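Local atomic coordinates of uncharacterized protein (Pyrococcus horikoshii, PDB entry 2CYJ), a protein that is of unknown function, a small archaeal member of the DUF498/DUF598 (Mth938-like) family built around a central mixed beta-sheet. Residues 42-53 / 73-84. Sequence-based numbering, arbitrary orientation.
Sequences HGTSHKLDPEEL and MLSLLPESKKLV
With chi1 at -63°, Ser80 sets OG beside its backbone N and turns it onto Leu48 O, while Leu77, turned likewise (chi1 -78°), lays its CD2 branch across Lys47 CB at 3.8 Å. Leu48 O is gripped twice, by Ser80 OG at 2.8 Å and by Leu77 N at 3.1 Å, from opposite faces of its carbonyl plane; the second bond is almost straight (173° at the hydrogen). These bonds tie the end of strand 47-48 to the N-cap residue Leu77 and the first turn of helix 78-83. Upstream, Ser75 N donates to His46 O and Leu48 N to Ser75 O, the alternation of a short parallel pair. At its start Met73 O sits over the centre of the His46 ring, 3.6 Å above its plane. Lys47 and Ser75 point to one face, where a water links Lys47 NZ, Ser75 OG and Met73 O; Leu48 and Leu76 lie side by side on the other. Pro50 CG rests on Glu79 CB (3.8 Å), and Leu53 CD2 meets Ser80 O (3.5 Å). This unit flanks the central mixed sheet: Leu48 and Leu53 touch Ile113 of strand 110-115, Leu76 and Val84 reach Val89 of strand 88-92, and helix 36-42 borders Asp49 and Glu52.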
loop_
_atom_site.group_PDB
_atom_site.type_symbol
_atom_site.label_atom_id
_atom_site.label_comp_id
_atom_site.label_asym_id
_atom_site.label_seq_id
_atom_site.Cartn_x
_atom_site.Cartn_y
_atom_site.Cartn_z
ATOM N N HIS A 42 2.296 -8.065 -16.154
ATOM C CA HIS A 42 2.208 -6.771 -16.822
ATOM C C HIS A 42 3.561 -6.143 -17.153
ATOM O O HIS A 42 3.632 -4.967 -17.517
ATOM C CB HIS A 42 1.388 -5.807 -15.960
ATOM C CG HIS A 42 0.015 -6.310 -15.641
ATOM N ND1 HIS A 42 -0.206 -7.476 -14.937
ATOM C CD2 HIS A 42 -1.210 -5.822 -15.950
ATOM C CE1 HIS A 42 -1.505 -7.685 -14.833
ATOM N NE2 HIS A 42 -2.139 -6.696 -15.440
ATOM N N GLY A 43 4.629 -6.925 -17.026
ATOM C CA GLY A 43 5.956 -6.412 -17.321
ATOM C C GLY A 43 6.376 -5.306 -16.373
ATOM O O GLY A 43 7.516 -4.839 -16.413
ATOM N N THR A 44 5.446 -4.880 -15.524
ATOM C CA THR A 44 5.701 -3.830 -14.543
ATOM C C THR A 44 4.644 -3.867 -13.447
ATOM O O THR A 44 3.484 -4.201 -13.700
ATOM C CB THR A 44 5.696 -2.424 -15.193
ATOM O OG1 THR A 44 5.823 -1.424 -14.174
ATOM C CG2 THR A 44 4.406 -2.192 -15.967
ATOM N N SER A 45 5.050 -3.529 -12.227
ATOM C CA SER A 45 4.133 -3.515 -11.095
ATOM C C SER A 45 3.418 -2.175 -11.018
ATOM O O SER A 45 2.693 -1.908 -10.062
ATOM C CB SER A 45 4.889 -3.771 -9.793
ATOM O OG SER A 45 5.465 -5.061 -9.796
ATOM N N HIS A 46 3.647 -1.348 -12.038
ATOM C CA HIS A 46 3.048 -0.017 -12.172
ATOM C C HIS A 46 1.533 -0.142 -12.219
ATOM O O HIS A 46 0.797 0.845 -12.106
ATOM C CB HIS A 46 3.509 0.628 -13.476
ATOM C CG HIS A 46 4.265 1.904 -13.289
ATOM N ND1 HIS A 46 4.353 2.861 -14.277
ATOM C CD2 HIS A 46 5.002 2.366 -12.251
ATOM C CE1 HIS A 46 5.111 3.857 -13.855
ATOM N NE2 HIS A 46 5.518 3.581 -12.629
ATOM N N LYS A 47 1.089 -1.373 -12.437
ATOM C CA LYS A 47 -0.320 -1.714 -12.499
ATOM C C LYS A 47 -0.476 -2.862 -11.515
ATOM O O LYS A 47 -0.222 -4.018 -11.854
ATOM C CB LYS A 47 -0.692 -2.183 -13.906
ATOM C CG LYS A 47 -0.467 -1.146 -14.993
ATOM C CD LYS A 47 -1.423 0.022 -14.848
ATOM C CE LYS A 47 -1.174 1.066 -15.928
ATOM N NZ LYS A 47 -2.102 2.224 -15.804
ATOM N N LEU A 48 -0.883 -2.536 -10.292
ATOM C CA LEU A 48 -1.040 -3.549 -9.256
ATOM C C LEU A 48 -2.203 -4.453 -9.647
ATOM O O LEU A 48 -3.349 -4.008 -9.715
ATOM C CB LEU A 48 -1.281 -2.873 -7.903
ATOM C CG LEU A 48 -0.916 -3.749 -6.699
ATOM C CD1 LEU A 48 -0.587 -2.868 -5.499
ATOM C CD2 LEU A 48 -2.048 -4.721 -6.399
ATOM N N ASP A 49 -1.918 -5.723 -9.912
ATOM C CA ASP A 49 -2.997 -6.588 -10.354
ATOM C C ASP A 49 -3.670 -7.413 -9.266
ATOM O O ASP A 49 -3.186 -7.501 -8.137
ATOM C CB ASP A 49 -2.555 -7.462 -11.544
ATOM C CG ASP A 49 -1.572 -8.540 -11.172
ATOM O OD1 ASP A 49 -1.535 -8.965 -10.000
ATOM O OD2 ASP A 49 -0.845 -8.993 -12.084
ATOM N N PRO A 50 -4.822 -8.013 -9.591
ATOM C CA PRO A 50 -5.516 -8.803 -8.576
ATOM C C PRO A 50 -4.772 -9.992 -8.005
ATOM O O PRO A 50 -4.966 -10.332 -6.843
ATOM C CB PRO A 50 -6.833 -9.173 -9.264
ATOM C CG PRO A 50 -6.473 -9.200 -10.704
ATOM C CD PRO A 50 -5.577 -7.995 -10.856
ATOM N N GLU A 51 -3.925 -10.628 -8.805
ATOM C CA GLU A 51 -3.156 -11.761 -8.311
ATOM C C GLU A 51 -2.265 -11.313 -7.160
ATOM O O GLU A 51 -2.039 -12.065 -6.208
ATOM C CB GLU A 51 -2.294 -12.361 -9.426
ATOM C CG GLU A 51 -3.089 -13.083 -10.514
ATOM C CD GLU A 51 -3.656 -12.159 -11.591
ATOM O OE1 GLU A 51 -3.489 -10.922 -11.505
ATOM O OE2 GLU A 51 -4.274 -12.683 -12.542
ATOM N N GLU A 52 -1.748 -10.090 -7.246
ATOM C CA GLU A 52 -0.906 -9.590 -6.174
ATOM C C GLU A 52 -1.764 -9.162 -4.982
ATOM O O GLU A 52 -1.490 -9.546 -3.846
ATOM C CB GLU A 52 -0.043 -8.399 -6.629
ATOM C CG GLU A 52 0.865 -7.902 -5.486
ATOM C CD GLU A 52 1.617 -6.612 -5.763
ATOM O OE1 GLU A 52 2.103 -6.009 -4.780
ATOM O OE2 GLU A 52 1.733 -6.201 -6.935
ATOM N N LEU A 53 -2.803 -8.367 -5.234
ATOM C CA LEU A 53 -3.647 -7.888 -4.144
ATOM C C LEU A 53 -4.248 -9.001 -3.287
ATOM O O LEU A 53 -4.354 -8.871 -2.070
ATOM C CB LEU A 53 -4.762 -6.991 -4.692
ATOM C CG LEU A 53 -5.732 -6.371 -3.681
ATOM C CD1 LEU A 53 -4.964 -5.600 -2.601
ATOM C CD2 LEU A 53 -6.688 -5.453 -4.419
ATOM N N MET A 73 2.643 7.299 -9.850
ATOM C CA MET A 73 2.648 6.529 -11.086
ATOM C C MET A 73 2.075 5.121 -11.025
ATOM O O MET A 73 1.876 4.483 -12.065
ATOM C CB MET A 73 4.060 6.503 -11.659
ATOM C CG MET A 73 4.572 7.894 -11.940
ATOM S SD MET A 73 6.039 7.886 -12.969
ATOM C CE MET A 73 6.402 9.649 -13.045
ATOM N N LEU A 74 1.802 4.636 -9.822
ATOM C CA LEU A 74 1.230 3.304 -9.670
ATOM C C LEU A 74 -0.282 3.404 -9.565
ATOM O O LEU A 74 -0.811 4.383 -9.058
ATOM C CB LEU A 74 1.757 2.638 -8.395
ATOM C CG LEU A 74 1.071 1.320 -8.016
ATOM C CD1 LEU A 74 1.325 0.282 -9.091
ATOM C CD2 LEU A 74 1.585 0.839 -6.668
ATOM N N SER A 75 -0.993 2.397 -10.046
ATOM C CA SER A 75 -2.437 2.423 -9.898
ATOM C C SER A 75 -2.966 1.007 -9.842
ATOM O O SER A 75 -2.326 0.082 -10.345
ATOM C CB SER A 75 -3.101 3.182 -11.045
ATOM O OG SER A 75 -2.948 2.488 -12.264
ATOM N N LEU A 76 -4.118 0.847 -9.201
ATOM C CA LEU A 76 -4.782 -0.446 -9.099
ATOM C C LEU A 76 -5.501 -0.721 -10.408
ATOM O O LEU A 76 -6.177 0.161 -10.944
ATOM C CB LEU A 76 -5.841 -0.425 -7.994
ATOM C CG LEU A 76 -5.421 -0.369 -6.528
ATOM C CD1 LEU A 76 -6.644 -0.142 -5.656
ATOM C CD2 LEU A 76 -4.726 -1.669 -6.156
ATOM N N LEU A 77 -5.365 -1.934 -10.929
ATOM C CA LEU A 77 -6.067 -2.278 -12.154
ATOM C C LEU A 77 -7.548 -2.368 -11.799
ATOM O O LEU A 77 -7.910 -2.526 -10.632
ATOM C CB LEU A 77 -5.579 -3.620 -12.699
ATOM C CG LEU A 77 -4.239 -3.605 -13.435
ATOM C CD1 LEU A 77 -3.870 -5.018 -13.846
ATOM C CD2 LEU A 77 -4.340 -2.698 -14.663
ATOM N N PRO A 78 -8.429 -2.247 -12.799
ATOM C CA PRO A 78 -9.867 -2.329 -12.537
ATOM C C PRO A 78 -10.264 -3.618 -11.806
ATOM O O PRO A 78 -11.103 -3.601 -10.902
ATOM C CB PRO A 78 -10.467 -2.244 -13.936
ATOM C CG PRO A 78 -9.505 -1.329 -14.642
ATOM C CD PRO A 78 -8.165 -1.874 -14.201
ATOM N N GLU A 79 -9.643 -4.728 -12.198
ATOM C CA GLU A 79 -9.918 -6.032 -11.605
ATOM C C GLU A 79 -9.485 -6.061 -10.140
ATOM O O GLU A 79 -10.066 -6.781 -9.326
ATOM C CB GLU A 79 -9.189 -7.120 -12.399
ATOM C CG GLU A 79 -9.281 -6.943 -13.917
ATOM C CD GLU A 79 -8.540 -5.702 -14.412
ATOM O OE1 GLU A 79 -7.318 -5.611 -14.191
ATOM O OE2 GLU A 79 -9.181 -4.819 -15.017
ATOM N N SER A 80 -8.469 -5.277 -9.796
ATOM C CA SER A 80 -8.016 -5.230 -8.411
ATOM C C SER A 80 -9.047 -4.462 -7.608
ATOM O O SER A 80 -9.412 -4.856 -6.496
ATOM C CB SER A 80 -6.659 -4.543 -8.308
ATOM O OG SER A 80 -5.690 -5.293 -9.011
ATOM N N LYS A 81 -9.527 -3.362 -8.178
ATOM C CA LYS A 81 -10.535 -2.559 -7.507
ATOM C C LYS A 81 -11.803 -3.377 -7.293
ATOM O O LYS A 81 -12.478 -3.229 -6.275
ATOM C CB LYS A 81 -10.828 -1.286 -8.312
ATOM C CG LYS A 81 -9.690 -0.271 -8.222
ATOM C CD LYS A 81 -9.994 1.043 -8.922
ATOM C CE LYS A 81 -9.936 0.899 -10.432
ATOM N NZ LYS A 81 -9.850 2.224 -11.118
ATOM N N LYS A 82 -12.114 -4.256 -8.242
ATOM C CA LYS A 82 -13.305 -5.095 -8.134
ATOM C C LYS A 82 -13.204 -6.017 -6.915
ATOM O O LYS A 82 -14.188 -6.266 -6.216
ATOM C CB LYS A 82 -13.461 -5.936 -9.404
ATOM C CG LYS A 82 -14.721 -6.791 -9.452
ATOM C CD LYS A 82 -15.942 -5.960 -9.800
ATOM C CE LYS A 82 -17.172 -6.843 -9.956
ATOM N NZ LYS A 82 -18.370 -6.057 -10.357
ATOM N N LEU A 83 -12.002 -6.518 -6.667
ATOM C CA LEU A 83 -11.746 -7.417 -5.554
ATOM C C LEU A 83 -12.109 -6.772 -4.213
ATOM O O LEU A 83 -12.549 -7.459 -3.288
ATOM C CB LEU A 83 -10.269 -7.828 -5.585
ATOM C CG LEU A 83 -9.791 -9.030 -4.777
ATOM C CD1 LEU A 83 -10.671 -10.243 -5.068
ATOM C CD2 LEU A 83 -8.339 -9.316 -5.151
ATOM N N VAL A 84 -11.945 -5.454 -4.115
ATOM C CA VAL A 84 -12.252 -4.723 -2.884
ATOM C C VAL A 84 -13.330 -3.656 -3.083
ATOM O O VAL A 84 -13.337 -2.626 -2.410
ATOM C CB VAL A 84 -10.975 -4.057 -2.315
ATOM C CG1 VAL A 84 -10.013 -5.132 -1.824
ATOM C CG2 VAL A 84 -10.306 -3.210 -3.380
HETATM O O HOH W 1 -0.707 3.572 -13.411
#